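PDB 6T1B: purine nucleoside phosphorylase YlmD from Geobacillus stearothermophilus, which cleaves adenosine, inosine and S-methyl-5'-thioadenosine with phosphate to the free base and the corresponding ribose 1-phosphate or methylthioribose 1-phosphate, and also deaminates adenosine. Local coordinates for residues L225-A229 against A230-N234; S42-G46 against L47-D51; Y185-D188 against D189-D193; R61-A64 against E65-F69. All coordinates share one frame; numbering follows the deposited sequence.

Contact 1: residues L225-A229 against A230-N234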
loop_
_atom_site.group_PDB
_atom_site.type_symbol
_atom_site.label_atom_id
_atom_site.label_comp_id
_atom_site.label_asym_id
_atom_site.label_seq_id
_atom_site.Cartn_x
_atom_site.Cartn_y
_atom_site.Cartn_z
ATOM N N LEU A 225 14.736 -4.394 0.223
ATOM C CA LEU A 225 16.157 -4.065 0.241
ATOM C C LEU A 225 16.374 -2.608 0.621
ATOM O O LEU A 225 17.305 -2.279 1.364
ATOM C CB LEU A 225 16.775 -4.376 -1.124
ATOM C CG LEU A 225 16.842 -5.859 -1.494
ATOM C CD1 LEU A 225 17.196 -6.009 -2.973
ATOM C CD2 LEU A 225 17.842 -6.587 -0.650
ATOM N N GLN A 226 15.504 -1.716 0.133
ATOM C CA GLN A 226 15.609 -0.313 0.515
ATOM C C GLN A 226 15.368 -0.132 2.010
ATOM O O GLN A 226 16.063 0.647 2.660
ATOM C CB GLN A 226 14.630 0.549 -0.272
ATOM C CG GLN A 226 15.065 0.801 -1.706
ATOM C CD GLN A 226 14.110 1.729 -2.443
ATOM O OE1 GLN A 226 13.256 2.363 -1.841
ATOM N NE2 GLN A 226 14.282 1.829 -3.756
ATOM N N LEU A 227 14.350 -0.815 2.553
ATOM C CA LEU A 227 14.050 -0.681 3.976
ATOM C C LEU A 227 15.203 -1.176 4.827
ATOM O O LEU A 227 15.537 -0.562 5.846
ATOM C CB LEU A 227 12.784 -1.451 4.329
ATOM C CG LEU A 227 11.525 -0.824 3.755
ATOM C CD1 LEU A 227 10.392 -1.838 3.728
ATOM C CD2 LEU A 227 11.082 0.392 4.545
ATOM N N LEU A 228 15.800 -2.303 4.438
ATOM C CA LEU A 228 16.974 -2.800 5.140
ATOM C C LEU A 228 18.080 -1.760 5.124
ATOM O O LEU A 228 18.699 -1.479 6.151
ATOM C CB LEU A 228 17.445 -4.099 4.489
ATOM C CG LEU A 228 16.538 -5.298 4.711
ATOM C CD1 LEU A 228 16.830 -6.409 3.698
ATOM C CD2 LEU A 228 16.690 -5.805 6.140
ATOM N N ALA A 229 18.319 -1.153 3.960
ATOM C CA ALA A 229 19.376 -0.148 3.855
ATOM C C ALA A 229 19.078 1.079 4.704
ATOM O O ALA A 229 20.006 1.733 5.194
ATOM C CB ALA A 229 19.552 0.265 2.391
ATOM N N ALA A 230 17.797 1.402 4.903
ATOM C CA ALA A 230 17.413 2.530 5.747
ATOM C C ALA A 230 17.463 2.209 7.237
ATOM O O ALA A 230 17.246 3.105 8.058
ATOM C CB ALA A 230 16.006 3.006 5.371
ATOM N N GLY A 231 17.747 0.963 7.612
ATOM C CA GLY A 231 17.915 0.593 8.997
ATOM C C GLY A 231 16.819 -0.254 9.600
ATOM O O GLY A 231 16.920 -0.636 10.768
ATOM N N VAL A 232 15.776 -0.571 8.869
ATOM C CA VAL A 232 14.723 -1.412 9.452
ATOM C C VAL A 232 15.248 -2.838 9.567
ATOM O O VAL A 232 15.709 -3.401 8.559
ATOM C CB VAL A 232 13.464 -1.380 8.596
ATOM C CG1 VAL A 232 12.398 -2.248 9.230
ATOM C CG2 VAL A 232 12.964 0.064 8.425
ATOM N N PRO A 233 15.169 -3.468 10.733
ATOM C CA PRO A 233 15.763 -4.805 10.884
ATOM C C PRO A 233 15.059 -5.838 10.017
ATOM O O PRO A 233 13.830 -5.822 9.875
ATOM C CB PRO A 233 15.566 -5.120 12.373
ATOM C CG PRO A 233 15.465 -3.774 13.033
ATOM C CD PRO A 233 14.721 -2.920 12.032
ATOM N N ASN A 234 15.864 -6.782 9.505
ATOM C CA ASN A 234 15.350 -7.864 8.667
ATOM C C ASN A 234 14.161 -8.556 9.320
ATOM O O ASN A 234 13.152 -8.827 8.665
ATOM C CB ASN A 234 16.487 -8.852 8.403
ATOM C CG ASN A 234 16.075 -10.041 7.562
ATOM O OD1 ASN A 234 15.536 -9.877 6.470
ATOM N ND2 ASN A 234 16.331 -11.246 8.072
HETATM O O HOH W 1 18.862 -3.324 8.426
#

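Contact 2: residues S42-G46 against L47-D51. With NOS (inosine), chain B.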
loop_
_atom_site.group_PDB
_atom_site.type_symbol
_atom_site.label_atom_id
_atom_site.label_comp_id
_atom_site.label_asym_id
_atom_site.label_seq_id
_atom_site.Cartn_x
_atom_site.Cartn_y
_atom_site.Cartn_z
ATOM N N SER A 42 -16.336 -6.232 -7.894
ATOM C CA SER A 42 -17.470 -5.432 -7.416
ATOM C C SER A 42 -17.065 -4.420 -6.322
ATOM O O SER A 42 -17.655 -3.344 -6.230
ATOM C CB SER A 42 -18.600 -6.285 -6.851
ATOM O OG SER A 42 -18.189 -7.055 -5.738
ATOM N N LEU A 43 -16.078 -4.745 -5.476
ATOM C CA LEU A 43 -15.678 -3.849 -4.380
ATOM C C LEU A 43 -14.578 -2.891 -4.818
ATOM O O LEU A 43 -13.490 -2.824 -4.251
ATOM C CB LEU A 43 -15.271 -4.638 -3.144
ATOM C CG LEU A 43 -15.248 -3.855 -1.841
ATOM C CD1 LEU A 43 -16.633 -3.560 -1.321
ATOM C CD2 LEU A 43 -14.430 -4.582 -0.792
ATOM N N ASN A 44 -14.884 -2.117 -5.857
ATOM C CA ASN A 44 -13.951 -1.121 -6.333
ATOM C C ASN A 44 -13.917 0.044 -5.364
ATOM O O ASN A 44 -14.938 0.707 -5.143
ATOM C CB ASN A 44 -14.316 -0.607 -7.706
ATOM C CG ASN A 44 -13.449 0.540 -8.093
ATOM O OD1 ASN A 44 -12.253 0.573 -7.784
ATOM N ND2 ASN A 44 -14.034 1.527 -8.734
ATOM N N MET A 45 -12.747 0.312 -4.811
ATOM C CA MET A 45 -12.575 1.412 -3.867
ATOM C C MET A 45 -12.032 2.694 -4.483
ATOM O O MET A 45 -11.910 3.709 -3.770
ATOM C CB MET A 45 -11.647 0.957 -2.745
ATOM C CG MET A 45 -12.125 -0.283 -2.065
ATOM S SD MET A 45 -13.780 -0.025 -1.345
ATOM C CE MET A 45 -13.774 -1.071 0.064
ATOM N N GLY A 46 -11.672 2.681 -5.763
ATOM C CA GLY A 46 -11.019 3.808 -6.392
ATOM C C GLY A 46 -12.023 4.771 -6.985
ATOM O O GLY A 46 -12.886 4.379 -7.770
ATOM N N LEU A 47 -11.916 6.040 -6.588
ATOM C CA LEU A 47 -12.750 7.119 -7.082
ATOM C C LEU A 47 -12.232 7.741 -8.369
ATOM O O LEU A 47 -12.928 8.581 -8.948
ATOM C CB LEU A 47 -12.859 8.230 -6.027
ATOM C CG LEU A 47 -13.666 7.817 -4.785
ATOM C CD1 LEU A 47 -13.411 8.805 -3.659
ATOM C CD2 LEU A 47 -15.138 7.714 -5.127
ATOM N N HIS A 48 -11.027 7.381 -8.817
ATOM C CA HIS A 48 -10.479 7.997 -10.012
ATOM C C HIS A 48 -10.128 6.980 -11.087
ATOM O O HIS A 48 -9.070 7.052 -11.707
ATOM C CB HIS A 48 -9.264 8.889 -9.745
ATOM C CG HIS A 48 -8.887 9.757 -10.919
ATOM N ND1 HIS A 48 -9.639 10.846 -11.314
ATOM C CD2 HIS A 48 -7.868 9.668 -11.809
ATOM C CE1 HIS A 48 -9.080 11.411 -12.371
ATOM N NE2 HIS A 48 -8.005 10.712 -12.694
ATOM N N VAL A 49 -11.023 6.021 -11.311
ATOM C CA VAL A 49 -10.837 5.043 -12.366
ATOM C C VAL A 49 -12.000 5.010 -13.338
ATOM O O VAL A 49 -12.047 4.137 -14.204
ATOM C CB VAL A 49 -10.548 3.626 -11.829
ATOM C CG1 VAL A 49 -9.228 3.596 -11.118
ATOM C CG2 VAL A 49 -11.678 3.138 -10.932
ATOM N N GLY A 50 -12.944 5.946 -13.228
ATOM C CA GLY A 50 -14.049 6.012 -14.154
ATOM C C GLY A 50 -15.252 5.187 -13.763
ATOM O O GLY A 50 -16.141 4.987 -14.590
ATOM N N ASP A 51 -15.296 4.692 -12.532
ATOM C CA ASP A 51 -16.462 3.994 -12.020
ATOM C C ASP A 51 -17.524 4.989 -11.542
ATOM O O ASP A 51 -17.282 6.187 -11.368
ATOM C CB ASP A 51 -16.007 3.056 -10.893
ATOM C CG ASP A 51 -17.022 1.997 -10.503
ATOM O OD1 ASP A 51 -18.057 1.813 -11.173
ATOM O OD2 ASP A 51 -16.737 1.332 -9.487
HETATM N N9 NOS B . -6.575 5.829 -8.557
HETATM C C4 NOS B . -6.653 6.264 -7.286
HETATM N N3 NOS B . -5.643 6.690 -6.289
HETATM C C2 NOS B . -6.075 7.151 -5.000
HETATM N N1 NOS B . -7.468 7.206 -4.653
HETATM C C6 NOS B . -8.473 6.811 -5.564
HETATM O O6 NOS B . -9.619 6.868 -5.209
HETATM C C5 NOS B . -7.982 6.319 -6.941
HETATM N N7 NOS B . -8.661 5.874 -7.952
HETATM C C8 NOS B . -7.830 5.581 -8.949
HETATM C "C5'" NOS B . -2.994 3.820 -7.280
HETATM O "O5'" NOS B . -2.494 2.488 -7.373
HETATM C "C4'" NOS B . -3.371 4.352 -8.639
HETATM O "O4'" NOS B . -4.813 4.360 -8.739
HETATM C "C1'" NOS B . -5.263 5.618 -9.195
HETATM C "C2'" NOS B . -4.162 6.620 -8.862
HETATM O "O2'" NOS B . -4.174 7.698 -9.788
HETATM C "C3'" NOS B . -2.895 5.769 -8.961
HETATM O "O3'" NOS B . -2.400 5.802 -10.311
HETATM O O HOH W 2 -13.782 5.620 -10.089
#

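Contact 3: residues Y185-D188 against D189-D193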
loop_
_atom_site.group_PDB
_atom_site.type_symbol
_atom_site.label_atom_id
_atom_site.label_comp_id
_atom_site.label_asym_id
_atom_site.label_seq_id
_atom_site.Cartn_x
_atom_site.Cartn_y
_atom_site.Cartn_z
ATOM N N TYR A 185 5.356 -9.432 -13.887
ATOM C CA TYR A 185 5.728 -8.040 -14.128
ATOM C C TYR A 185 7.066 -8.005 -14.851
ATOM O O TYR A 185 8.115 -8.249 -14.239
ATOM C CB TYR A 185 5.822 -7.281 -12.807
ATOM C CG TYR A 185 5.924 -5.772 -12.925
ATOM C CD1 TYR A 185 5.425 -5.085 -14.025
ATOM C CD2 TYR A 185 6.516 -5.033 -11.909
ATOM C CE1 TYR A 185 5.521 -3.695 -14.103
ATOM C CE2 TYR A 185 6.610 -3.660 -11.975
ATOM C CZ TYR A 185 6.116 -2.997 -13.072
ATOM O OH TYR A 185 6.221 -1.624 -13.146
ATOM N N THR A 186 7.034 -7.703 -16.140
ATOM C CA THR A 186 8.227 -7.602 -16.971
ATOM C C THR A 186 8.410 -6.150 -17.385
ATOM O O THR A 186 7.466 -5.516 -17.864
ATOM C CB THR A 186 8.103 -8.491 -18.210
ATOM O OG1 THR A 186 8.000 -9.865 -17.799
ATOM C CG2 THR A 186 9.323 -8.327 -19.121
ATOM N N VAL A 187 9.623 -5.634 -17.202
ATOM C CA VAL A 187 9.953 -4.238 -17.468
ATOM C C VAL A 187 11.206 -4.183 -18.337
ATOM O O VAL A 187 11.851 -5.200 -18.617
ATOM C CB VAL A 187 10.142 -3.421 -16.182
ATOM C CG1 VAL A 187 8.903 -3.543 -15.308
ATOM C CG2 VAL A 187 11.402 -3.877 -15.431
ATOM N N ASP A 188 11.559 -2.966 -18.755
ATOM C CA ASP A 188 12.674 -2.727 -19.663
ATOM C C ASP A 188 13.858 -2.091 -18.938
ATOM O O ASP A 188 13.822 -1.839 -17.732
ATOM C CB ASP A 188 12.224 -1.883 -20.870
ATOM C CG ASP A 188 11.620 -0.550 -20.465
ATOM O OD1 ASP A 188 11.864 -0.089 -19.329
ATOM O OD2 ASP A 188 10.883 0.038 -21.287
ATOM N N ASP A 189 14.934 -1.848 -19.693
ATOM C CA ASP A 189 16.145 -1.286 -19.095
ATOM C C ASP A 189 15.874 0.050 -18.416
ATOM O O ASP A 189 16.515 0.377 -17.413
ATOM C CB ASP A 189 17.218 -1.093 -20.160
ATOM C CG ASP A 189 17.825 -2.391 -20.599
ATOM O OD1 ASP A 189 18.404 -3.081 -19.732
ATOM O OD2 ASP A 189 17.699 -2.734 -21.791
ATOM N N ARG A 190 14.955 0.841 -18.962
ATOM C CA ARG A 190 14.643 2.133 -18.362
ATOM C C ARG A 190 14.226 1.962 -16.909
ATOM O O ARG A 190 14.709 2.677 -16.018
ATOM C CB ARG A 190 13.531 2.802 -19.171
ATOM C CG ARG A 190 13.161 4.198 -18.719
ATOM C CD ARG A 190 12.051 4.174 -17.685
ATOM N NE ARG A 190 10.746 3.794 -18.226
ATOM C CZ ARG A 190 9.818 4.661 -18.625
ATOM N NH1 ARG A 190 8.650 4.230 -19.081
ATOM N NH2 ARG A 190 10.056 5.963 -18.561
ATOM N N VAL A 191 13.323 1.018 -16.646
ATOM C CA VAL A 191 12.838 0.832 -15.285
ATOM C C VAL A 191 13.961 0.340 -14.380
ATOM O O VAL A 191 14.217 0.917 -13.317
ATOM C CB VAL A 191 11.623 -0.108 -15.262
ATOM C CG1 VAL A 191 11.251 -0.449 -13.821
ATOM C CG2 VAL A 191 10.462 0.546 -15.956
ATOM N N VAL A 192 14.649 -0.730 -14.775
ATOM C CA VAL A 192 15.664 -1.263 -13.872
ATOM C C VAL A 192 16.781 -0.243 -13.667
ATOM O O VAL A 192 17.311 -0.103 -12.556
ATOM C CB VAL A 192 16.169 -2.646 -14.322
ATOM C CG1 VAL A 192 15.009 -3.656 -14.300
ATOM C CG2 VAL A 192 16.814 -2.586 -15.676
ATOM N N ASP A 193 17.132 0.509 -14.723
ATOM C CA ASP A 193 18.173 1.523 -14.590
ATOM C C ASP A 193 17.789 2.591 -13.571
ATOM O O ASP A 193 18.655 3.117 -12.860
ATOM C CB ASP A 193 18.470 2.168 -15.947
ATOM C CG ASP A 193 19.228 1.249 -16.877
ATOM O OD1 ASP A 193 19.835 0.275 -16.389
ATOM O OD2 ASP A 193 19.227 1.505 -18.099
#

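Contact 4: residues R61-A64 against E65-F69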
loop_
_atom_site.group_PDB
_atom_site.type_symbol
_atom_site.label_atom_id
_atom_site.label_comp_id
_atom_site.label_asym_id
_atom_site.label_seq_id
_atom_site.Cartn_x
_atom_site.Cartn_y
_atom_site.Cartn_z
ATOM N N ARG A 61 -18.273 2.712 2.211
ATOM C CA ARG A 61 -19.132 2.602 3.386
ATOM C C ARG A 61 -19.245 1.156 3.852
ATOM O O ARG A 61 -19.338 0.894 5.058
ATOM C CB ARG A 61 -20.521 3.178 3.092
ATOM C CG ARG A 61 -20.498 4.695 2.909
ATOM C CD ARG A 61 -21.849 5.332 3.032
ATOM N NE ARG A 61 -21.735 6.782 3.176
ATOM C CZ ARG A 61 -21.261 7.414 4.250
ATOM N NH1 ARG A 61 -21.211 8.738 4.265
ATOM N NH2 ARG A 61 -20.825 6.735 5.303
ATOM N N ARG A 62 -19.233 0.208 2.919
ATOM C CA ARG A 62 -19.329 -1.202 3.289
ATOM C C ARG A 62 -18.093 -1.640 4.074
ATOM O O ARG A 62 -18.212 -2.248 5.141
ATOM C CB ARG A 62 -19.520 -2.046 2.034
ATOM C CG ARG A 62 -19.707 -3.528 2.296
ATOM C CD ARG A 62 -21.064 -3.797 2.872
ATOM N NE ARG A 62 -22.089 -3.701 1.847
ATOM C CZ ARG A 62 -23.380 -3.531 2.099
ATOM N NH1 ARG A 62 -24.233 -3.476 1.091
ATOM N NH2 ARG A 62 -23.815 -3.395 3.352
ATOM N N LEU A 63 -16.904 -1.288 3.593
ATOM C CA LEU A 63 -15.682 -1.578 4.353
ATOM C C LEU A 63 -15.729 -0.903 5.724
ATOM O O LEU A 63 -15.367 -1.507 6.742
ATOM C CB LEU A 63 -14.434 -1.130 3.596
ATOM C CG LEU A 63 -13.128 -1.318 4.387
ATOM C CD1 LEU A 63 -12.896 -2.799 4.715
ATOM C CD2 LEU A 63 -11.934 -0.723 3.658
ATOM N N ALA A 64 -16.162 0.358 5.769
ATOM C CA ALA A 64 -16.284 1.047 7.046
ATOM C C ALA A 64 -17.158 0.264 8.021
ATOM O O ALA A 64 -16.861 0.206 9.215
ATOM C CB ALA A 64 -16.817 2.473 6.854
ATOM N N GLU A 65 -18.230 -0.352 7.522
ATOM C CA GLU A 65 -19.097 -1.193 8.346
ATOM C C GLU A 65 -18.353 -2.441 8.804
ATOM O O GLU A 65 -18.379 -2.784 9.992
ATOM C CB GLU A 65 -20.346 -1.530 7.518
ATOM C CG GLU A 65 -21.256 -2.637 8.033
ATOM C CD GLU A 65 -22.215 -3.130 6.940
ATOM O OE1 GLU A 65 -22.538 -2.338 6.026
ATOM O OE2 GLU A 65 -22.632 -4.310 6.975
ATOM N N TRP A 66 -17.652 -3.109 7.892
ATOM C CA TRP A 66 -16.907 -4.303 8.277
ATOM C C TRP A 66 -15.860 -3.996 9.344
ATOM O O TRP A 66 -15.653 -4.794 10.272
ATOM C CB TRP A 66 -16.207 -4.896 7.059
ATOM C CG TRP A 66 -17.080 -5.405 5.976
ATOM C CD1 TRP A 66 -18.420 -5.724 6.049
ATOM C CD2 TRP A 66 -16.668 -5.666 4.635
ATOM N NE1 TRP A 66 -18.849 -6.162 4.819
ATOM C CE2 TRP A 66 -17.802 -6.146 3.939
ATOM C CE3 TRP A 66 -15.456 -5.559 3.957
ATOM C CZ2 TRP A 66 -17.745 -6.493 2.585
ATOM C CZ3 TRP A 66 -15.398 -5.907 2.618
ATOM C CH2 TRP A 66 -16.553 -6.385 1.950
ATOM N N LEU A 67 -15.201 -2.857 9.237
ATOM C CA LEU A 67 -14.122 -2.495 10.144
ATOM C C LEU A 67 -14.614 -1.758 11.386
ATOM O O LEU A 67 -13.813 -1.513 12.293
ATOM C CB LEU A 67 -13.130 -1.591 9.436
ATOM C CG LEU A 67 -12.413 -2.130 8.195
ATOM C CD1 LEU A 67 -11.446 -1.098 7.665
ATOM C CD2 LEU A 67 -11.691 -3.438 8.522
ATOM N N ALA A 68 -15.877 -1.363 11.433
ATOM C CA ALA A 68 -16.360 -0.461 12.465
ATOM C C ALA A 68 -15.445 0.755 12.581
ATOM O O ALA A 68 -15.014 1.136 13.666
ATOM C CB ALA A 68 -16.487 -1.192 13.805
ATOM N N PHE A 69 -15.160 1.369 11.434
ATOM C CA PHE A 69 -14.218 2.486 11.333
ATOM C C PHE A 69 -14.827 3.444 10.313
ATOM O O PHE A 69 -14.620 3.301 9.103
ATOM C CB PHE A 69 -12.824 2.008 10.926
ATOM C CG PHE A 69 -11.705 2.799 11.541
ATOM C CD1 PHE A 69 -10.724 2.172 12.302
ATOM C CD2 PHE A 69 -11.642 4.171 11.379
ATOM C CE1 PHE A 69 -9.692 2.909 12.876
ATOM C CE2 PHE A 69 -10.613 4.909 11.949
ATOM C CZ PHE A 69 -9.634 4.277 12.675
#

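Contact 1: residues L225-A229 against A230-N234
Leu-227 O takes two backbone N-H groups from beyond the end of its helix: Val-232 N at 3.0 Å, and Ala-230 N in a weak, bent bond. The first of these is the long return bond of a Schellman motif, the C-terminal cap of helix 219-229. Its companion runs from Gly-231 N to Leu-228 O over 3.0 Å, with the donor well above the carbonyl plane, and Ala-230 N closes the last regular turn on Gln-226 O at 2.9 Å. Gly-231 makes the reversal with a positive phi of 109°, where a side chain would be pressed against the preceding carbonyl oxygen. The turn brings Val-232 back over the helix, so that its CB lies 4.3 Å from Leu-227 CB. Both of these side chains also rest on Val-158 of helix 153-163 and on Ile-237 of strand 237-239, which joins the capped end to its neighbours in the fold. Further round the helix, Leu-228 CG stands beside the backbone N (chi1 -71°), and CD2 reaches the returning chain 3.5 Å from Asn-234 CA. A water donates to both Leu-228 O, at 2.9 Å, and Val-232 O, at 3.2 Å.

Contact 2: residues S42-G46 against L47-D51
The inosine pocket takes one of its walls from this loop, where Gly-46 to Val-49 line the base. Leu-47 N donates to O6 of the inosine at 2.8 Å, and Val-49 CG1 packs 3.3 Å from C8 of the purine. Gly-46 CA lies 3.5 Å from N7 of the base, and a CB on this residue would run into that nitrogen. Behind the wall, the Asn-44 amide ties the two halves of the loop together. Its CG is anti to the backbone N (chi1 172°), which carries the amide across to Asp-51. There ND2 gives an almost straight bond of 2.8 Å to Asp-51 OD2, leaving in the amide plane and meeting the oxygen on its anti side; Ser-36 OG binds the same oxygen. Asn-44 OD1 accepts from Gly-46 N at 3.0 Å, the donor standing above the carbonyl plane, and also binds the backbone N of Arg-263, an inosine-binding residue. A leucine in place of Asn-44 would probably leave Gly-46 N and Arg-263 N without their acceptor and Asp-51 OD2 with Ser-36 but no amide, letting the loop halves shift. A water donates to Gly-46 O at 2.8 Å and accepts from Val-49 N and Asp-51 N, bridging the two halves. The bond from Gly-46 N back to Asn-44 OD1 is that of an Asx turn, set here directly behind the nucleoside-binding backbone.

Contact 3: residues Y185-D188 against D189-D193
Asp-188 reaches forward over the first turn of the helix that follows it. Its CB starts beside the first peptide of the helix, and CG lies between the backbone N and the carbonyl carbon (chi1 57°), which turns the carboxylate forward, toward Val-191 N. At the tip, OD1 accepts from Val-191 N at 3.2 Å, met nearly end-on to its C-O bond, and Arg-190 CB packs 3.3 Å from the same oxygen. The guanidinium of Arg-190 stays beyond salt-bridge distance, so its charge could add only a modest pull on the carboxylate. Asp-188 is thus the N-cap of helix 189-195, and its main chain works beside its side chain: Asp-188 O takes Val-192 N in a nearly straight bond of 3.3 Å and Val-191 N in a weak one. An alanine at this position is likely to leave Val-191 N with just that weak bond to the main-chain oxygen, the capping carboxylate being gone. One residue earlier, Val-187 lays its side chain against the same turn: CB meets Val-191 CB at 3.7 Å, the two side chains crossing at about a right angle, and CG2 touches Val-192 CG1 at 3.8 Å. On its other flank, Val-187 CG1 sits 3.5 Å above one face of the Tyr-185 ring, offset toward the rim. Val-191 in turn packs on Leu-217 of strand 214-217 and on Trp-146.

Contact 4: residues R61-A64 against E65-F69
Arg-62 meets two side chains one turn further along the helix. Its CG sits over one face of the Trp-66 indole, 3.3 Å above the plane and offset toward the rim, while Arg-62 O lies over a face of the ring as well. Beyond CG the chain bends twice (chi2 73°, chi3 75°), which swings the guanidinium round beside Glu-65. There NH2 forms a salt bridge of 3.1 Å with Glu-65 OE1, using the syn lone pair of that oxygen, with the carboxylate turned about 80° from the guanidinium plane. On the inner side, Leu-63 CD1 touches Leu-67 CG at 3.6 Å and Trp-66 CE3 at 3.8 Å. The spacing comes from the backbone: Trp-66 N binds Arg-62 O at 2.9 Å in the carbonyl plane, and Leu-67 N binds Leu-63 O at 2.8 Å. Further out, Leu-63 packs on Leu-265 and Phe-267 of strand 264-269, on Thr-29 of strand 25-29 and on Trp-74, so this face of the helix covers the sheet. Outside the helix, Arg-271 binds Leu-67 O and Trp-74 NE1 binds Phe-69 O. Ala-68 has positive phi, its N returns to Glu-65 O at 3.2 Å, and Phe-69 N reaches Ala-64 O at 3.0 Å, which makes the end of helix 53-67 a Schellman motif.

Overall arrangement
From the N terminus the four contacts follow one another in series, none nested in or crossing another, and each closes only a local turn. Contact 2 folds the loop between strand 25-29 and helix 53-67 beside the inosine; contact 4 ends that helix. These two touch directly, through Met-45 CE on Leu-63 CB and Leu-43 CD2 on Trp-66 CZ3, so the pocket loop rests on the helix that covers the sheet of strands 25-29 and 264-269. Contact 3 leads from strand 186-187 into helix 189-195, and contact 1 closes helix 219-229 before strand 237-239. Contacts 1 and 3 lie about 23 Å apart, centre to centre, and both lie across the chain's centre from contact 4.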